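Local coordinates for uncharacterized conserved protein (Methanopyrus kandleri AV19, PDB 2QYA) that is of unknown function but belongs to the DUF424 family and assembles as two copies, each built on a mixed beta sheet with two helices, at residues L19-E24 against C82-D87; A4-N9 against D53-K58; V29-K34 against G100-V105; E24-V29 against N75-L80; R36-H39 against F44-G47. The protein carries 2 engineered substitutions. All coordinates share one frame; numbering follows the deposited sequence.

Contact 1: residues L19-E24 against C82-D87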
# COMPACT_ATOMS: atom_id res chain seq x y z
N LEU A 19 -4.60 -1.86 4.80
CA LEU A 19 -5.22 -2.04 6.10
C LEU A 19 -4.09 -2.37 7.05
O LEU A 19 -3.45 -3.43 6.92
CB LEU A 19 -6.26 -3.16 6.07
CG LEU A 19 -7.20 -3.33 4.86
CD1 LEU A 19 -8.15 -4.52 5.02
CD2 LEU A 19 -7.99 -2.10 4.60
N ALA A 20 -3.79 -1.43 7.94
CA ALA A 20 -2.75 -1.63 8.94
C ALA A 20 -3.36 -1.77 10.35
O ALA A 20 -4.21 -0.99 10.77
CB ALA A 20 -1.72 -0.50 8.91
N LEU A 21 -2.88 -2.76 11.08
CA LEU A 21 -3.40 -3.06 12.41
C LEU A 21 -2.22 -3.04 13.32
O LEU A 21 -1.16 -3.56 12.97
CB LEU A 21 -4.04 -4.45 12.44
CG LEU A 21 -5.36 -4.65 11.70
CD1 LEU A 21 -5.38 -6.03 11.08
CD2 LEU A 21 -6.51 -4.51 12.67
N CYS A 22 -2.38 -2.43 14.49
CA CYS A 22 -1.30 -2.42 15.46
C CYS A 22 -1.90 -2.51 16.86
O CYS A 22 -2.91 -1.84 17.14
CB CYS A 22 -0.51 -1.11 15.32
SG CYS A 22 1.01 -0.96 16.24
N ASP A 23 -1.29 -3.31 17.73
CA ASP A 23 -1.66 -3.29 19.16
C ASP A 23 -1.45 -1.88 19.72
O ASP A 23 -0.41 -1.26 19.51
CB ASP A 23 -0.89 -4.34 19.98
CG ASP A 23 -1.31 -5.76 19.66
OD1 ASP A 23 -1.84 -5.99 18.53
OD2 ASP A 23 -1.14 -6.65 20.52
N GLU A 24 -2.46 -1.37 20.39
CA GLU A 24 -2.43 -0.01 20.92
C GLU A 24 -1.25 0.18 21.86
O GLU A 24 -0.55 1.19 21.76
CB GLU A 24 -3.74 0.29 21.62
CG GLU A 24 -4.03 1.75 21.86
CD GLU A 24 -5.31 1.88 22.66
OE1 GLU A 24 -5.32 1.38 23.80
OE2 GLU A 24 -6.30 2.43 22.15
N CYS A 82 -2.55 -9.66 15.14
CA CYS A 82 -2.46 -10.83 14.28
C CYS A 82 -3.64 -11.78 14.50
O CYS A 82 -4.13 -12.42 13.55
CB CYS A 82 -1.10 -11.51 14.42
SG CYS A 82 0.18 -10.44 13.75
N SER A 83 -4.11 -11.82 15.75
CA SER A 83 -5.28 -12.63 16.10
C SER A 83 -6.52 -12.10 15.40
O SER A 83 -7.42 -12.85 15.06
CB SER A 83 -5.48 -12.68 17.62
OG SER A 83 -6.30 -11.60 18.05
N VAL A 84 -6.54 -10.78 15.16
CA VAL A 84 -7.59 -10.16 14.35
C VAL A 84 -7.54 -10.67 12.92
O VAL A 84 -8.58 -10.97 12.33
CB VAL A 84 -7.48 -8.59 14.34
CG1 VAL A 84 -8.40 -7.99 13.27
CG2 VAL A 84 -7.83 -8.02 15.73
N VAL A 85 -6.35 -10.74 12.35
CA VAL A 85 -6.21 -11.22 10.97
C VAL A 85 -6.70 -12.68 10.86
O VAL A 85 -7.41 -13.02 9.91
CB VAL A 85 -4.78 -11.05 10.44
CG1 VAL A 85 -4.67 -11.57 9.01
CG2 VAL A 85 -4.34 -9.57 10.52
N VAL A 86 -6.34 -13.50 11.85
CA VAL A 86 -6.77 -14.91 11.93
C VAL A 86 -8.28 -14.97 12.10
O VAL A 86 -8.98 -15.72 11.39
CB VAL A 86 -6.06 -15.70 13.13
CG1 VAL A 86 -6.57 -17.15 13.27
CG2 VAL A 86 -4.59 -15.72 12.97
N ASP A 87 -8.81 -14.17 13.02
CA ASP A 87 -10.24 -14.25 13.29
C ASP A 87 -11.10 -13.74 12.15
O ASP A 87 -12.29 -14.06 12.08
CB ASP A 87 -10.62 -13.53 14.57
CG ASP A 87 -11.60 -14.31 15.38
OD1 ASP A 87 -11.16 -14.92 16.39
OD2 ASP A 87 -12.80 -14.36 15.01
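The carboxylate of D23, two residues beyond the L21 that packs on V84 and V85, takes two backbone N-H groups at the start of helix 79-87: OD1 receives A81 N and OD2 receives L80 N. This holds the end of strand 16-23 at the helix N terminus, where the helix dipole would probably favour a negative charge. The unit is part of an alpha/beta layer: strand 71-77, the parallel neighbour of 16-23, leads directly into this helix.

One helical turn past L80 and A81, the contact between the two segments is apolar and buried, with 122 Å² covered on both sides together. L21 points at the helix and splits its two methyls between adjacent valines. With chi1 at -71°, CG lies beside the backbone N, and the two methyls end against V84 and V85. I59 and A76 also touch L21, placing it between helix 52-66, helix 79-87 and strand 71-77. C22 points the other way, and A20 packs on T13 of the second subunit. The two valines present different branches: L21 CD2 lies 4.0 Å from V84 CG1, the methyl anti to its own N, while L21 CD1 lies 3.7 Å from V85 CG2, the methyl beside its own N.

Contact 2: residues A4-N9 against D53-K58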
# COMPACT_ATOMS: atom_id res chain seq x y z
N ALA A 4 -8.44 -3.90 26.11
CA ALA A 4 -7.70 -4.69 25.09
C ALA A 4 -8.00 -4.12 23.68
O ALA A 4 -9.07 -4.41 23.12
CB ALA A 4 -8.15 -6.10 25.16
N ARG A 5 -7.10 -3.31 23.14
CA ARG A 5 -7.44 -2.53 21.93
C ARG A 5 -6.44 -2.65 20.77
O ARG A 5 -5.23 -2.65 20.94
CB ARG A 5 -7.62 -1.03 22.27
CG ARG A 5 -8.82 -0.66 23.13
CD ARG A 5 -10.10 -0.56 22.32
NE ARG A 5 -11.17 0.04 23.11
CZ ARG A 5 -11.56 1.31 23.04
NH1 ARG A 5 -11.00 2.18 22.20
NH2 ARG A 5 -12.54 1.71 23.83
N VAL A 6 -6.98 -2.66 19.57
CA VAL A 6 -6.15 -2.65 18.38
C VAL A 6 -6.37 -1.37 17.55
O VAL A 6 -7.51 -0.95 17.36
CB VAL A 6 -6.44 -3.94 17.58
CG1 VAL A 6 -7.76 -3.81 16.81
CG2 VAL A 6 -5.32 -4.27 16.68
N LEU A 7 -5.30 -0.77 17.03
CA LEU A 7 -5.40 0.36 16.07
C LEU A 7 -5.59 -0.10 14.61
O LEU A 7 -4.80 -0.92 14.07
CB LEU A 7 -4.15 1.26 16.18
CG LEU A 7 -3.74 1.71 17.59
CD1 LEU A 7 -2.36 2.31 17.61
CD2 LEU A 7 -4.77 2.68 18.16
N LEU A 8 -6.64 0.39 13.97
CA LEU A 8 -6.88 0.10 12.57
C LEU A 8 -6.76 1.39 11.75
O LEU A 8 -7.43 2.40 12.01
CB LEU A 8 -8.23 -0.57 12.35
CG LEU A 8 -8.71 -0.94 10.94
CD1 LEU A 8 -7.74 -1.84 10.16
CD2 LEU A 8 -10.04 -1.65 11.07
N ASN A 9 -5.87 1.33 10.76
CA ASN A 9 -5.57 2.45 9.91
C ASN A 9 -5.75 1.94 8.49
O ASN A 9 -4.99 1.06 8.06
CB ASN A 9 -4.15 2.93 10.21
CG ASN A 9 -3.75 4.18 9.39
OD1 ASN A 9 -4.58 4.82 8.74
ND2 ASN A 9 -2.44 4.50 9.43
N ASP A 53 -12.81 -7.78 17.95
CA ASP A 53 -13.96 -8.31 17.22
C ASP A 53 -14.49 -7.31 16.21
O ASP A 53 -14.88 -7.69 15.11
CB ASP A 53 -15.09 -8.71 18.17
CG ASP A 53 -14.84 -10.04 18.85
OD1 ASP A 53 -13.69 -10.59 18.80
OD2 ASP A 53 -15.81 -10.55 19.45
N ARG A 54 -14.52 -6.03 16.58
CA ARG A 54 -14.92 -4.99 15.63
C ARG A 54 -13.86 -4.78 14.55
O ARG A 54 -14.20 -4.52 13.41
CB ARG A 54 -15.27 -3.66 16.33
CG ARG A 54 -16.17 -2.76 15.44
CD ARG A 54 -16.67 -1.45 16.11
NE ARG A 54 -17.41 -0.57 15.17
CZ ARG A 54 -18.59 -0.86 14.59
NH1 ARG A 54 -19.16 0.03 13.77
NH2 ARG A 54 -19.20 -2.03 14.80
N ALA A 55 -12.59 -4.88 14.91
CA ALA A 55 -11.52 -4.79 13.91
C ALA A 55 -11.65 -5.90 12.85
O ALA A 55 -11.65 -5.62 11.65
CB ALA A 55 -10.15 -4.79 14.56
N ALA A 56 -11.82 -7.15 13.31
CA ALA A 56 -12.05 -8.30 12.42
C ALA A 56 -13.21 -8.09 11.45
O ALA A 56 -13.10 -8.43 10.26
CB ALA A 56 -12.26 -9.59 13.23
N LYS A 57 -14.31 -7.52 11.95
CA LYS A 57 -15.46 -7.22 11.10
C LYS A 57 -15.10 -6.20 10.01
O LYS A 57 -15.39 -6.42 8.84
CB LYS A 57 -16.65 -6.77 11.96
CG LYS A 57 -17.84 -6.22 11.20
CD LYS A 57 -19.09 -6.11 12.08
CE LYS A 57 -20.26 -5.43 11.33
NZ LYS A 57 -20.05 -3.93 11.22
N LYS A 58 -14.45 -5.10 10.40
CA LYS A 58 -14.05 -4.06 9.43
C LYS A 58 -13.06 -4.58 8.38
O LYS A 58 -13.10 -4.17 7.22
CB LYS A 58 -13.48 -2.82 10.13
CG LYS A 58 -14.38 -1.55 10.06
CD LYS A 58 -15.68 -1.69 10.88
CE LYS A 58 -16.54 -0.37 10.93
NZ LYS A 58 -15.89 0.75 11.71
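Helix-on-sheet packing of the alpha/beta kind joins helix 52-66 to strand 6-13, with V6 and L8 of the strand facing A55 and K58 of the helix. Segment axes measured over 6-9 and 53-58 come within 9.3 Å and run in the same sense, 22° apart. The backbones are nearest at L8 and A55, whose CA atoms are 6.9 Å apart. No hydrogen bond links the two segments; the contact is made by apolar packing, and A55 CB, pointing at the strand, is the atom that meets V6.

The tightest pair is V6 CG1 and A55 CB at 3.4 Å, shorter than ordinary van der Waals contact. With chi1 at 77°, V6 CG1 takes the crowded position between the backbone N and the carbonyl carbon, where it faces A55. L8 reaches past A55 toward the next turn. Its CD2 lies 3.8 Å from K58 CB and, more loosely, 4.3 Å from A55 O. Only the root of K58 takes part, since its chain bends at chi2 and chi4 and carries the amine away from the strand.

Neighbours close the layer: M50 touches L8, A55 and K58, while L21 touches L8 and A55, and V84 reaches A55 from helix 79-87. L7, on the reverse face, packs on S49 and L27. V6 and L8 facing one way and L7 the other, with a nearly parallel helix laid over the first two, is the arrangement of a two-layer alpha/beta fold.

Contact 3: residues V29-K34 against G100-V105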
# COMPACT_ATOMS: atom_id res chain seq x y z
N VAL A 29 6.70 2.51 20.60
CA VAL A 29 7.78 1.68 21.15
C VAL A 29 8.87 1.44 20.09
O VAL A 29 8.68 1.75 18.91
CB VAL A 29 7.23 0.35 21.78
CG1 VAL A 29 7.26 -0.78 20.78
CG2 VAL A 29 8.02 -0.03 23.01
N GLU A 30 10.02 0.94 20.52
CA GLU A 30 11.09 0.57 19.60
C GLU A 30 11.39 -0.91 19.67
O GLU A 30 11.54 -1.48 20.76
CB GLU A 30 12.35 1.40 19.84
CG GLU A 30 12.23 2.83 19.33
CD GLU A 30 13.57 3.55 19.19
OE1 GLU A 30 14.64 2.89 19.21
OE2 GLU A 30 13.54 4.80 19.06
N LEU A 31 11.45 -1.54 18.51
CA LEU A 31 11.73 -2.96 18.45
C LEU A 31 13.04 -3.17 17.72
O LEU A 31 13.27 -2.61 16.64
CB LEU A 31 10.60 -3.74 17.75
CG LEU A 31 9.14 -3.50 18.14
CD1 LEU A 31 8.25 -4.33 17.24
CD2 LEU A 31 8.88 -3.84 19.61
N LYS A 32 13.89 -3.99 18.33
CA LYS A 32 15.19 -4.31 17.76
C LYS A 32 15.16 -5.74 17.26
O LYS A 32 14.68 -6.63 17.96
CB LYS A 32 16.29 -4.11 18.81
CG LYS A 32 16.89 -2.70 18.83
CD LYS A 32 17.85 -2.51 20.01
CE LYS A 32 19.03 -1.58 19.68
NZ LYS A 32 18.62 -0.19 19.30
N TYR A 33 15.65 -5.97 16.05
CA TYR A 33 15.77 -7.33 15.55
C TYR A 33 16.86 -7.47 14.46
O TYR A 33 16.86 -6.73 13.47
CB TYR A 33 14.40 -7.89 15.11
CG TYR A 33 14.04 -7.67 13.66
CD1 TYR A 33 13.79 -6.39 13.16
CD2 TYR A 33 13.95 -8.75 12.77
CE1 TYR A 33 13.47 -6.19 11.83
CE2 TYR A 33 13.63 -8.56 11.44
CZ TYR A 33 13.40 -7.28 10.97
OH TYR A 33 13.09 -7.10 9.65
N LYS A 34 17.77 -8.41 14.70
CA LYS A 34 18.97 -8.63 13.86
C LYS A 34 19.68 -7.34 13.41
O LYS A 34 20.00 -7.18 12.23
CB LYS A 34 18.66 -9.56 12.68
CG LYS A 34 18.60 -11.05 13.06
CD LYS A 34 19.26 -11.94 11.99
CE LYS A 34 18.79 -13.40 12.09
NZ LYS A 34 19.53 -14.37 11.19
N GLY A 100 10.83 -8.85 15.73
CA GLY A 100 11.38 -8.35 16.99
C GLY A 100 10.73 -9.02 18.18
O GLY A 100 10.40 -8.35 19.16
N GLY A 101 10.52 -10.33 18.09
CA GLY A 101 9.83 -11.08 19.15
C GLY A 101 8.34 -10.80 19.23
O GLY A 101 7.64 -11.42 20.06
N VAL A 102 7.86 -9.88 18.39
CA VAL A 102 6.43 -9.51 18.35
C VAL A 102 5.76 -10.09 17.10
O VAL A 102 6.31 -9.98 16.02
CB VAL A 102 6.25 -7.96 18.35
CG1 VAL A 102 4.76 -7.61 18.34
CG2 VAL A 102 6.93 -7.33 19.56
N PRO A 103 4.57 -10.70 17.25
CA PRO A 103 3.91 -11.26 16.07
C PRO A 103 3.69 -10.23 14.95
O PRO A 103 3.40 -9.06 15.21
CB PRO A 103 2.58 -11.78 16.61
CG PRO A 103 2.85 -12.05 18.09
CD PRO A 103 3.80 -10.95 18.49
N HIS A 104 3.84 -10.69 13.71
CA HIS A 104 3.75 -9.81 12.56
C HIS A 104 3.24 -10.63 11.39
O HIS A 104 3.58 -11.79 11.25
CB HIS A 104 5.12 -9.23 12.23
CG HIS A 104 5.13 -8.31 11.04
ND1 HIS A 104 5.62 -8.68 9.81
CD2 HIS A 104 4.75 -7.02 10.91
CE1 HIS A 104 5.53 -7.67 8.97
NE2 HIS A 104 5.00 -6.65 9.61
N VAL A 105 2.35 -10.03 10.60
CA VAL A 105 1.94 -10.60 9.33
C VAL A 105 1.83 -9.50 8.25
O VAL A 105 1.38 -8.37 8.53
CB VAL A 105 0.67 -11.48 9.42
CG1 VAL A 105 -0.64 -10.66 9.48
CG2 VAL A 105 0.64 -12.47 8.20
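The backbones of Y33 and G100 come within 4.7 Å of each other, CA to CA, yet no hydrogen bond joins the two segments. On one side is the extended chain of strand 30-33; on the other, G100 and G101 have positive phi, 80° and 71°, a conformation that glycine readily adopts, and they turn the chain before strand 103-109. G100 slots in beside the strand by its main chain: its CA is 3.6 Å from Y33 CB and 3.8 Å from K32 O. G100 N stands obliquely to the Y33 ring, 4.0 Å from its CG.

Strand 30-33 belongs to an antiparallel beta hairpin with 36-39, separate from the main sheet, so this surface contact brings the hairpin against the loop joining strands 97-98 and 103-109 of the main sheet. Two residues before Y33, L31 meets V102 at about a right angle. Both leucine methyls face one branch of the valine, L31 CD1 and CD2 each lying 4.0 Å from V102 CG2. With chi1 of V102 at -178°, that branch is the one beside its own N, opposite the carbonyl carbon. L77 of strand 71-77 also touches V102. The second subunit borders the same region, with Y33 packed on its P114 and H104 NE2 hydrogen-bonded to its D15 OD2.

Contact 4: residues E24-V29 against N75-L80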
# COMPACT_ATOMS: atom_id res chain seq x y z
N GLU A 24 -2.46 -1.37 20.39
CA GLU A 24 -2.43 -0.01 20.92
C GLU A 24 -1.25 0.18 21.86
O GLU A 24 -0.55 1.19 21.76
CB GLU A 24 -3.74 0.29 21.62
CG GLU A 24 -4.03 1.75 21.86
CD GLU A 24 -5.31 1.88 22.66
OE1 GLU A 24 -5.32 1.38 23.80
OE2 GLU A 24 -6.30 2.43 22.15
N ASP A 25 -1.00 -0.80 22.73
CA ASP A 25 0.09 -0.70 23.70
C ASP A 25 1.49 -0.72 23.08
O ASP A 25 2.49 -0.52 23.79
CB ASP A 25 -0.05 -1.77 24.81
CG ASP A 25 0.04 -3.20 24.28
OD1 ASP A 25 0.31 -3.40 23.07
OD2 ASP A 25 -0.16 -4.13 25.10
N LEU A 26 1.56 -0.96 21.77
CA LEU A 26 2.82 -0.98 21.03
C LEU A 26 3.19 0.35 20.42
O LEU A 26 4.35 0.58 20.10
CB LEU A 26 2.76 -2.01 19.91
CG LEU A 26 2.84 -3.51 20.19
CD1 LEU A 26 2.95 -4.18 18.85
CD2 LEU A 26 4.03 -3.87 21.08
N LEU A 27 2.20 1.21 20.22
CA LEU A 27 2.41 2.50 19.57
C LEU A 27 3.45 3.31 20.35
O LEU A 27 3.39 3.39 21.59
CB LEU A 27 1.09 3.24 19.39
CG LEU A 27 1.14 4.65 18.79
CD1 LEU A 27 1.97 4.65 17.53
CD2 LEU A 27 -0.25 5.23 18.53
N GLY A 28 4.41 3.85 19.62
CA GLY A 28 5.52 4.61 20.20
C GLY A 28 6.62 3.81 20.88
O GLY A 28 7.40 4.36 21.66
N VAL A 29 6.70 2.51 20.60
CA VAL A 29 7.78 1.68 21.15
C VAL A 29 8.87 1.44 20.09
O VAL A 29 8.68 1.75 18.91
CB VAL A 29 7.23 0.35 21.78
CG1 VAL A 29 7.26 -0.78 20.78
CG2 VAL A 29 8.02 -0.03 23.01
N ASN A 75 -1.02 -5.32 6.84
CA ASN A 75 0.12 -5.35 7.72
C ASN A 75 -0.45 -5.34 9.14
O ASN A 75 -1.20 -4.43 9.49
CB ASN A 75 0.99 -4.10 7.54
CG ASN A 75 0.89 -3.50 6.14
OD1 ASN A 75 0.54 -2.32 6.00
ND2 ASN A 75 1.17 -4.30 5.09
N ALA A 76 -0.10 -6.36 9.93
CA ALA A 76 -0.49 -6.44 11.33
C ALA A 76 0.72 -6.67 12.24
O ALA A 76 1.56 -7.53 11.98
CB ALA A 76 -1.57 -7.50 11.52
N LEU A 77 0.84 -5.84 13.27
CA LEU A 77 1.89 -5.93 14.24
C LEU A 77 1.32 -6.05 15.67
O LEU A 77 0.61 -5.14 16.17
CB LEU A 77 2.82 -4.70 14.12
CG LEU A 77 4.02 -4.64 15.08
CD1 LEU A 77 5.14 -5.66 14.73
CD2 LEU A 77 4.56 -3.19 15.21
N GLY A 78 1.68 -7.14 16.35
CA GLY A 78 1.21 -7.45 17.70
C GLY A 78 0.34 -8.69 17.78
O GLY A 78 -0.27 -9.13 16.80
N GLU A 79 0.29 -9.26 18.98
CA GLU A 79 -0.44 -10.48 19.27
C GLU A 79 -1.93 -10.34 19.00
O GLU A 79 -2.53 -11.16 18.32
CB GLU A 79 -0.19 -10.87 20.74
CG GLU A 79 -1.05 -12.01 21.26
CD GLU A 79 -0.52 -12.59 22.57
OE1 GLU A 79 0.30 -11.90 23.25
OE2 GLU A 79 -0.92 -13.73 22.91
N LEU A 80 -2.54 -9.28 19.54
CA LEU A 80 -3.94 -8.99 19.29
C LEU A 80 -4.20 -8.68 17.83
O LEU A 80 -5.14 -9.21 17.25
CB LEU A 80 -4.38 -7.81 20.17
CG LEU A 80 -5.88 -7.69 20.47
CD1 LEU A 80 -6.32 -8.87 21.34
CD2 LEU A 80 -6.23 -6.33 21.14
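L26 reaches from a loop to the point where strand 71-77, ending at L77, gives way to helix 79-87 through G78, the helix N-cap. This is a beta-to-alpha junction covered by a turn, and the two segments share no hydrogen bond.

The polar contribution is internal to segment 24-29. A 3-10 stretch over 24-26 places L27 N on E24 O at 3.2 Å, and a type II beta turn follows from L26 to V29, closed by V29 N on L26 O at 3.1 Å. G28, third in the turn, has the positive phi expected there, 76°. These bonds shape the backbone on both sides of L26. E24 is held further by OE2 on S49 OG.

The apolar contribution rests on one methyl. L26 points at the junction, its CG beside the backbone N at chi1 -74°, and CD1 is the atom that arrives. V102 also touches L26, so the leucine fits between the junction and the loop ahead of strand 103-109. L77 is touched by I40 and H104 as well.

The methyl lies against the L77-G78 peptide at ordinary van der Waals distances. L26 CD1 is 3.9 Å from L77 CG and as far from G78 CA. The atom nearest to L26 CD1 is the carbonyl oxygen L77 O, at 3.7 Å.

Contact 5: residues R36-H39 against F44-G47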
# COMPACT_ATOMS: atom_id res chain seq x y z
N ARG A 36 18.47 -4.32 13.40
CA ARG A 36 17.51 -3.30 12.99
C ARG A 36 16.88 -2.56 14.16
O ARG A 36 16.95 -3.00 15.31
CB ARG A 36 16.40 -3.89 12.11
CG ARG A 36 16.76 -3.98 10.63
CD ARG A 36 15.50 -4.10 9.74
NE ARG A 36 14.96 -2.80 9.32
CZ ARG A 36 15.58 -1.93 8.52
NH1 ARG A 36 16.80 -2.18 8.03
NH2 ARG A 36 14.99 -0.79 8.21
N THR A 37 16.27 -1.42 13.84
CA THR A 37 15.48 -0.65 14.81
C THR A 37 14.18 -0.32 14.11
O THR A 37 14.17 0.40 13.11
CB THR A 37 16.15 0.67 15.20
OG1 THR A 37 17.57 0.58 15.02
CG2 THR A 37 15.82 1.03 16.65
N LEU A 38 13.09 -0.88 14.62
CA LEU A 38 11.78 -0.46 14.16
C LEU A 38 11.20 0.53 15.15
O LEU A 38 11.09 0.26 16.34
CB LEU A 38 10.84 -1.66 13.92
CG LEU A 38 9.39 -1.34 13.48
CD1 LEU A 38 9.31 -0.48 12.20
CD2 LEU A 38 8.53 -2.59 13.34
N HIS A 39 10.86 1.70 14.63
CA HIS A 39 10.12 2.72 15.37
C HIS A 39 8.63 2.55 15.06
O HIS A 39 8.21 2.74 13.92
CB HIS A 39 10.60 4.12 14.96
CG HIS A 39 12.09 4.26 14.94
ND1 HIS A 39 12.84 4.10 13.79
CD2 HIS A 39 12.98 4.52 15.93
CE1 HIS A 39 14.12 4.27 14.07
NE2 HIS A 39 14.23 4.53 15.36
N PHE A 44 2.91 6.42 10.82
CA PHE A 44 2.67 5.13 10.16
C PHE A 44 1.68 4.23 10.88
O PHE A 44 0.83 3.59 10.26
CB PHE A 44 3.98 4.37 10.00
CG PHE A 44 4.76 4.76 8.80
CD1 PHE A 44 4.55 4.12 7.59
CD2 PHE A 44 5.70 5.78 8.86
CE1 PHE A 44 5.27 4.48 6.46
CE2 PHE A 44 6.43 6.16 7.73
CZ PHE A 44 6.22 5.51 6.53
N TYR A 45 1.81 4.18 12.20
CA TYR A 45 0.92 3.40 13.02
C TYR A 45 0.12 4.38 13.85
O TYR A 45 0.65 5.03 14.73
CB TYR A 45 1.72 2.49 13.94
CG TYR A 45 2.71 1.60 13.23
CD1 TYR A 45 2.30 0.42 12.62
CD2 TYR A 45 4.07 1.93 13.20
CE1 TYR A 45 3.24 -0.42 11.98
CE2 TYR A 45 5.01 1.10 12.56
CZ TYR A 45 4.58 -0.06 11.96
OH TYR A 45 5.50 -0.88 11.34
N SER A 46 -1.16 4.52 13.54
CA SER A 46 -2.00 5.44 14.27
C SER A 46 -3.35 5.28 13.68
O SER A 46 -3.67 5.95 12.71
CB SER A 46 -1.55 6.89 14.05
OG SER A 46 -1.81 7.26 12.69
N GLY A 47 -4.14 4.40 14.25
CA GLY A 47 -5.42 4.10 13.65
C GLY A 47 -6.57 4.44 14.54
O GLY A 47 -6.39 5.06 15.59
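The Y45 ring meets H39 at its edge and L38 at its hydroxyl. H39 O lies near the ring plane, 3.8 Å from CE2, so it is the ring rim and not a face that the carbonyl approaches. The H39 side chain leads away from the ring, with even H39 CB 6.8 Å from Y45 CE2, and packs on E30 of the neighbouring strand. The ring of F44 forms a cation-pi pair with K70 of the second subunit.

Beyond the rim, Y45 OH faces the fork of L38, 3.9 Å from CD1 and 4.0 Å from CD2. The two side chains approach at a slant, and no hydrogen bond forms between the segments. Two torsions shape the meeting. L38 has CG anti to its backbone N (chi1 178°), which swings the end of a side chain that starts off to one flank over to the ring. Y45, at chi1 -55°, has CG beside its own N. The backbones stay apart, the nearest CA atoms, those of H39 and F44, being 9.4 Å from each other, and the Y45 side chain spans the gap. The total buried between the segments is a modest 90 Å².

The second subunit touches both partners: its E69 packs on L38 and its G14 on Y45. Across the hairpin, L38 is hydrogen-bonded to L31 through the backbone. The arrangement is that of a beta hairpin, 30-33 with 36-39, whose second strand is met by a tyrosine side chain reaching back from the outgoing loop, beside the subunit interface.

In the fold
From the N terminus, contact 2 opens first and closes a loop of 43 residues by laying helix 52-66 on strand 6-13. Contacts 1, 4 and 3 begin within that loop but end beyond it, so contact 2 crosses all three. Contact 1 joins strand 16-23 to helix 79-87 and encloses contact 4. Contact 3 crosses both. Contact 5, with only four residues between its segments, lies within every other loop. Contacts 1 and 2 tie helices to the sheet; contact 4 ties the loop before the hairpin to the end of strand 71-77, contact 3 ties the hairpin to the loop before 103-109, and contact 5 ties its second strand to the loop that follows.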